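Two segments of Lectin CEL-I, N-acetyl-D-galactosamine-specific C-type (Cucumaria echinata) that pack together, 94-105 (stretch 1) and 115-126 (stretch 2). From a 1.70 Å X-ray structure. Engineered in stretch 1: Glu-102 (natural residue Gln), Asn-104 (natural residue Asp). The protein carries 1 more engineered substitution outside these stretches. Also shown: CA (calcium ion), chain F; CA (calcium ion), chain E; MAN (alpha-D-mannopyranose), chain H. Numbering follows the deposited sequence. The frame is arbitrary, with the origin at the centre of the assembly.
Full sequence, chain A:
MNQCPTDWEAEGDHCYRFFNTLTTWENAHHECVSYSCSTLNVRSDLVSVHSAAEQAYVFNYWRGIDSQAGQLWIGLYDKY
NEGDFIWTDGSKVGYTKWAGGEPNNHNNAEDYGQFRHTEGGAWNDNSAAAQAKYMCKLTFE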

# COMPACT_ATOMS: atom_id res chain seq x y z
N GLY A 94 -8.28 -16.48 16.32
CA GLY A 94 -9.23 -16.20 17.42
C GLY A 94 -10.59 -16.58 16.94
O GLY A 94 -11.20 -17.64 17.33
N TYR A 95 -11.10 -15.76 16.05
CA TYR A 95 -12.40 -15.95 15.51
C TYR A 95 -12.45 -17.25 14.68
O TYR A 95 -11.54 -17.54 13.94
CB TYR A 95 -12.78 -14.77 14.61
CG TYR A 95 -14.01 -14.87 13.86
CD1 TYR A 95 -15.25 -14.54 14.42
CD2 TYR A 95 -14.02 -15.29 12.50
CE1 TYR A 95 -16.39 -14.63 13.70
CE2 TYR A 95 -15.19 -15.37 11.78
CZ TYR A 95 -16.39 -15.05 12.40
OH TYR A 95 -17.57 -15.10 11.70
N THR A 96 -13.52 -18.00 14.84
CA THR A 96 -13.81 -19.15 13.95
C THR A 96 -15.28 -19.19 13.52
O THR A 96 -16.16 -18.71 14.24
CB THR A 96 -13.33 -20.51 14.55
OG1 THR A 96 -14.21 -20.90 15.63
CG2 THR A 96 -11.88 -20.50 14.96
N LYS A 97 -15.60 -19.70 12.32
CA LYS A 97 -16.95 -19.90 11.92
C LYS A 97 -17.09 -21.22 11.19
O LYS A 97 -17.63 -21.25 10.09
CB LYS A 97 -17.40 -18.72 11.03
CG LYS A 97 -18.91 -18.51 10.91
CD LYS A 97 -19.35 -17.60 9.75
CE LYS A 97 -20.78 -17.86 9.37
NZ LYS A 97 -21.69 -17.58 10.50
N TRP A 98 -16.73 -22.31 11.85
CA TRP A 98 -16.88 -23.67 11.26
C TRP A 98 -18.30 -24.03 10.99
O TRP A 98 -19.17 -23.81 11.83
CB TRP A 98 -16.25 -24.67 12.20
CG TRP A 98 -14.77 -24.55 12.29
CD1 TRP A 98 -14.04 -24.17 13.37
CD2 TRP A 98 -13.82 -24.87 11.26
NE1 TRP A 98 -12.71 -24.19 13.06
CE2 TRP A 98 -12.55 -24.60 11.77
CE3 TRP A 98 -13.96 -25.31 9.91
CZ2 TRP A 98 -11.40 -24.82 11.03
CZ3 TRP A 98 -12.86 -25.52 9.19
CH2 TRP A 98 -11.56 -25.27 9.74
N ALA A 99 -18.59 -24.52 9.79
CA ALA A 99 -19.89 -25.09 9.53
C ALA A 99 -20.13 -26.30 10.44
O ALA A 99 -19.19 -26.91 11.00
CB ALA A 99 -20.02 -25.49 8.08
N GLY A 100 -21.39 -26.69 10.52
CA GLY A 100 -21.80 -27.84 11.31
C GLY A 100 -21.01 -29.05 10.94
O GLY A 100 -20.89 -29.37 9.77
N GLY A 101 -20.45 -29.70 11.94
CA GLY A 101 -19.58 -30.88 11.78
C GLY A 101 -18.18 -30.71 11.21
O GLY A 101 -17.44 -31.71 11.08
N GLU A 102 -17.79 -29.45 10.95
CA GLU A 102 -16.43 -29.18 10.50
C GLU A 102 -15.61 -28.61 11.69
O GLU A 102 -16.22 -28.00 12.60
CB GLU A 102 -16.51 -28.16 9.37
CG GLU A 102 -17.45 -28.60 8.27
CD GLU A 102 -17.05 -29.87 7.50
OE1 GLU A 102 -15.90 -30.30 7.61
OE2 GLU A 102 -17.90 -30.45 6.73
N PRO A 103 -14.28 -28.73 11.65
CA PRO A 103 -13.50 -29.43 10.56
C PRO A 103 -13.58 -30.93 10.80
O PRO A 103 -13.56 -31.36 11.92
CB PRO A 103 -12.06 -28.96 10.79
CG PRO A 103 -12.00 -28.60 12.22
CD PRO A 103 -13.38 -28.12 12.62
N ASN A 104 -13.79 -31.72 9.78
CA ASN A 104 -13.92 -33.14 9.99
C ASN A 104 -12.78 -33.97 9.44
O ASN A 104 -12.84 -35.17 9.52
CB ASN A 104 -15.24 -33.62 9.42
CG ASN A 104 -15.35 -33.51 7.91
OD1 ASN A 104 -14.52 -32.92 7.25
ND2 ASN A 104 -16.40 -34.05 7.37
N ASN A 105 -11.75 -33.34 8.85
CA ASN A 105 -10.58 -34.07 8.35
C ASN A 105 -11.01 -35.28 7.52
O ASN A 105 -10.49 -36.39 7.68
CB ASN A 105 -9.64 -34.46 9.51
CG ASN A 105 -8.25 -34.76 9.03
OD1 ASN A 105 -7.63 -34.06 8.17
ND2 ASN A 105 -7.71 -35.84 9.58
CA CA F . -14.44 -31.07 5.69
CA CA E . -6.72 -31.76 8.86
C1 MAN H . -18.69 -33.01 2.22
C2 MAN H . -18.35 -32.81 3.67
C3 MAN H . -17.16 -31.89 3.88
C4 MAN H . -16.05 -32.30 2.93
C5 MAN H . -16.59 -32.13 1.49
C6 MAN H . -15.62 -32.39 0.36
O1 MAN H . -19.31 -31.81 1.87
O2 MAN H . -17.99 -34.10 4.10
O3 MAN H . -16.73 -32.06 5.23
O4 MAN H . -14.95 -31.45 3.21
O5 MAN H . -17.57 -33.23 1.35
O6 MAN H . -15.14 -33.66 0.77
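Stretch 2, residues 115-126: FRHTEGGAWNDN

Stretch 2 enters at Phe-115 on a strand that began earlier in the chain; Phe-115 itself does not touch stretch 1, and Arg-116 is the first residue that does. The chain then turns through a loop that includes Gly-120 and Gly-121, both at positive phi, and returns as strand 123-126. Stretch 1 has no regular helix or strand, yet it docks on the returning strand through a single beta bridge, Trp-98 with Trp-123, whose CA atoms lie 4.5 Å apart. Two hydrogen bonds make it: Trp-123 N gives to Lys-97 O at 2.9 Å, and Ala-99 N to Trp-123 O at 2.8 Å. The bridge is parallel, and past it the two chains climb together: the CA of Glu-102 lies nearest that of Asn-124, at 5.7 Å, and the CA of Pro-103 nearest that of Asp-125, at 5.4 Å, after a type II turn from Ala-99 to Glu-102 closed by Glu-102 N to Ala-99 O at 2.9 Å.

Apolar packing gathers round the bridge. The edge of the Trp-123 ring meets the face of Trp-98 with planes at 79°, while Lys-97 CB sits 4.0 Å from the centroid of the five-membered ring of Trp-123, over its face. Ala-99 CB touches Ala-122 CB at 3.8 Å.

Beyond the cis peptide before Pro-103, Asp-125 takes up two backbone donors of stretch 1. Its OD1 accepts from Asn-104 N at 3.1 Å, and its OD2 from Asn-105 N at 2.8 Å and from a water at 2.7 Å. Acceptors crowd together here, Glu-102 OE1 lying 2.8 Å from Asn-124 OD1, because one calcium satisfies both, along with OD1 and O of Asp-125 and OD1 of Asn-104. Glu-102 and Asn-104 are engineered. The mannose binds the same ion through O3 and O4, and one further ligand comes from elsewhere in the structure; Asn-124 ND2 donates to mannose O4 at 3.0 Å. Arg-116 NH1 reaches Glu-102 OE2 at 3.4 Å, a salt bridge with a weak hydrogen bond. Lys-97 N and Asp-125 N are buried without partners.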

# COMPACT_ATOMS: atom_id res chain seq x y z
N PHE A 115 -14.34 -20.99 2.80
CA PHE A 115 -15.78 -20.68 2.96
C PHE A 115 -16.64 -21.58 2.07
O PHE A 115 -16.34 -21.80 0.88
CB PHE A 115 -16.09 -19.24 2.50
CG PHE A 115 -15.58 -18.12 3.38
CD1 PHE A 115 -14.72 -18.30 4.44
CD2 PHE A 115 -16.00 -16.84 3.10
CE1 PHE A 115 -14.28 -17.23 5.18
CE2 PHE A 115 -15.62 -15.77 3.88
CZ PHE A 115 -14.75 -15.95 4.90
N ARG A 116 -17.75 -22.03 2.60
CA ARG A 116 -18.91 -22.42 1.79
C ARG A 116 -19.65 -21.19 1.23
O ARG A 116 -19.51 -20.10 1.76
CB ARG A 116 -19.90 -23.22 2.70
CG ARG A 116 -19.19 -24.37 3.29
CD ARG A 116 -20.03 -25.54 3.63
NE ARG A 116 -19.56 -26.64 2.79
CZ ARG A 116 -19.23 -27.87 3.23
NH1 ARG A 116 -19.31 -28.25 4.56
NH2 ARG A 116 -18.81 -28.73 2.32
N HIS A 117 -20.41 -21.40 0.17
CA HIS A 117 -21.16 -20.30 -0.42
C HIS A 117 -22.48 -20.08 0.34
O HIS A 117 -23.19 -19.12 0.04
CB HIS A 117 -21.46 -20.49 -1.92
CG HIS A 117 -22.46 -21.55 -2.26
ND1 HIS A 117 -22.15 -22.90 -2.28
CD2 HIS A 117 -23.77 -21.46 -2.63
CE1 HIS A 117 -23.22 -23.58 -2.70
NE2 HIS A 117 -24.21 -22.73 -2.90
N THR A 118 -22.73 -20.93 1.32
CA THR A 118 -24.01 -20.88 2.10
C THR A 118 -23.72 -20.44 3.53
O THR A 118 -22.55 -20.37 3.99
CB THR A 118 -24.65 -22.25 2.10
OG1 THR A 118 -23.71 -23.21 2.58
CG2 THR A 118 -25.11 -22.59 0.78
N GLU A 119 -24.79 -20.07 4.24
CA GLU A 119 -24.71 -19.79 5.68
C GLU A 119 -23.66 -18.72 6.04
O GLU A 119 -22.87 -18.89 6.96
CB GLU A 119 -24.46 -21.08 6.48
CG GLU A 119 -25.55 -22.13 6.34
CD GLU A 119 -25.34 -23.36 7.22
OE1 GLU A 119 -26.35 -24.08 7.44
OE2 GLU A 119 -24.19 -23.61 7.72
N GLY A 120 -23.63 -17.64 5.28
CA GLY A 120 -22.72 -16.54 5.57
C GLY A 120 -21.22 -16.86 5.40
O GLY A 120 -20.38 -16.17 5.95
N GLY A 121 -20.95 -17.97 4.73
CA GLY A 121 -19.53 -18.38 4.50
C GLY A 121 -18.96 -19.29 5.53
O GLY A 121 -17.72 -19.35 5.72
N ALA A 122 -19.80 -20.03 6.23
CA ALA A 122 -19.27 -20.93 7.26
C ALA A 122 -18.20 -21.88 6.62
O ALA A 122 -18.31 -22.30 5.48
CB ALA A 122 -20.38 -21.76 7.89
N TRP A 123 -17.17 -22.15 7.42
CA TRP A 123 -15.95 -22.75 7.00
C TRP A 123 -16.03 -24.28 6.94
O TRP A 123 -16.70 -24.93 7.74
CB TRP A 123 -14.82 -22.39 7.95
CG TRP A 123 -14.61 -20.93 8.24
CD1 TRP A 123 -15.25 -19.88 7.68
CD2 TRP A 123 -13.72 -20.40 9.20
NE1 TRP A 123 -14.76 -18.72 8.18
CE2 TRP A 123 -13.82 -19.01 9.13
CE3 TRP A 123 -12.83 -20.97 10.08
CZ2 TRP A 123 -13.06 -18.19 9.91
CZ3 TRP A 123 -12.06 -20.16 10.87
CH2 TRP A 123 -12.17 -18.78 10.77
N ASN A 124 -15.31 -24.84 5.94
CA ASN A 124 -15.06 -26.24 5.79
C ASN A 124 -13.53 -26.46 5.59
O ASN A 124 -12.84 -25.59 5.04
CB ASN A 124 -15.77 -26.72 4.57
CG ASN A 124 -15.52 -28.17 4.29
OD1 ASN A 124 -15.55 -29.02 5.17
ND2 ASN A 124 -15.22 -28.45 3.02
N ASP A 125 -13.03 -27.59 6.06
CA ASP A 125 -11.74 -28.10 5.68
C ASP A 125 -11.87 -29.00 4.45
O ASP A 125 -12.81 -29.82 4.32
CB ASP A 125 -11.00 -28.78 6.85
CG ASP A 125 -11.77 -30.00 7.42
OD1 ASP A 125 -13.00 -30.17 7.23
OD2 ASP A 125 -11.12 -30.76 8.13
N ASN A 126 -10.89 -28.87 3.56
CA ASN A 126 -10.92 -29.67 2.36
C ASN A 126 -9.48 -30.13 2.03
O ASN A 126 -8.50 -29.78 2.71
CB ASN A 126 -11.62 -28.89 1.24
CG ASN A 126 -12.43 -29.79 0.28
OD1 ASN A 126 -12.03 -30.93 -0.03
ND2 ASN A 126 -13.57 -29.29 -0.22
O HOH W 1 -8.87 -31.14 9.57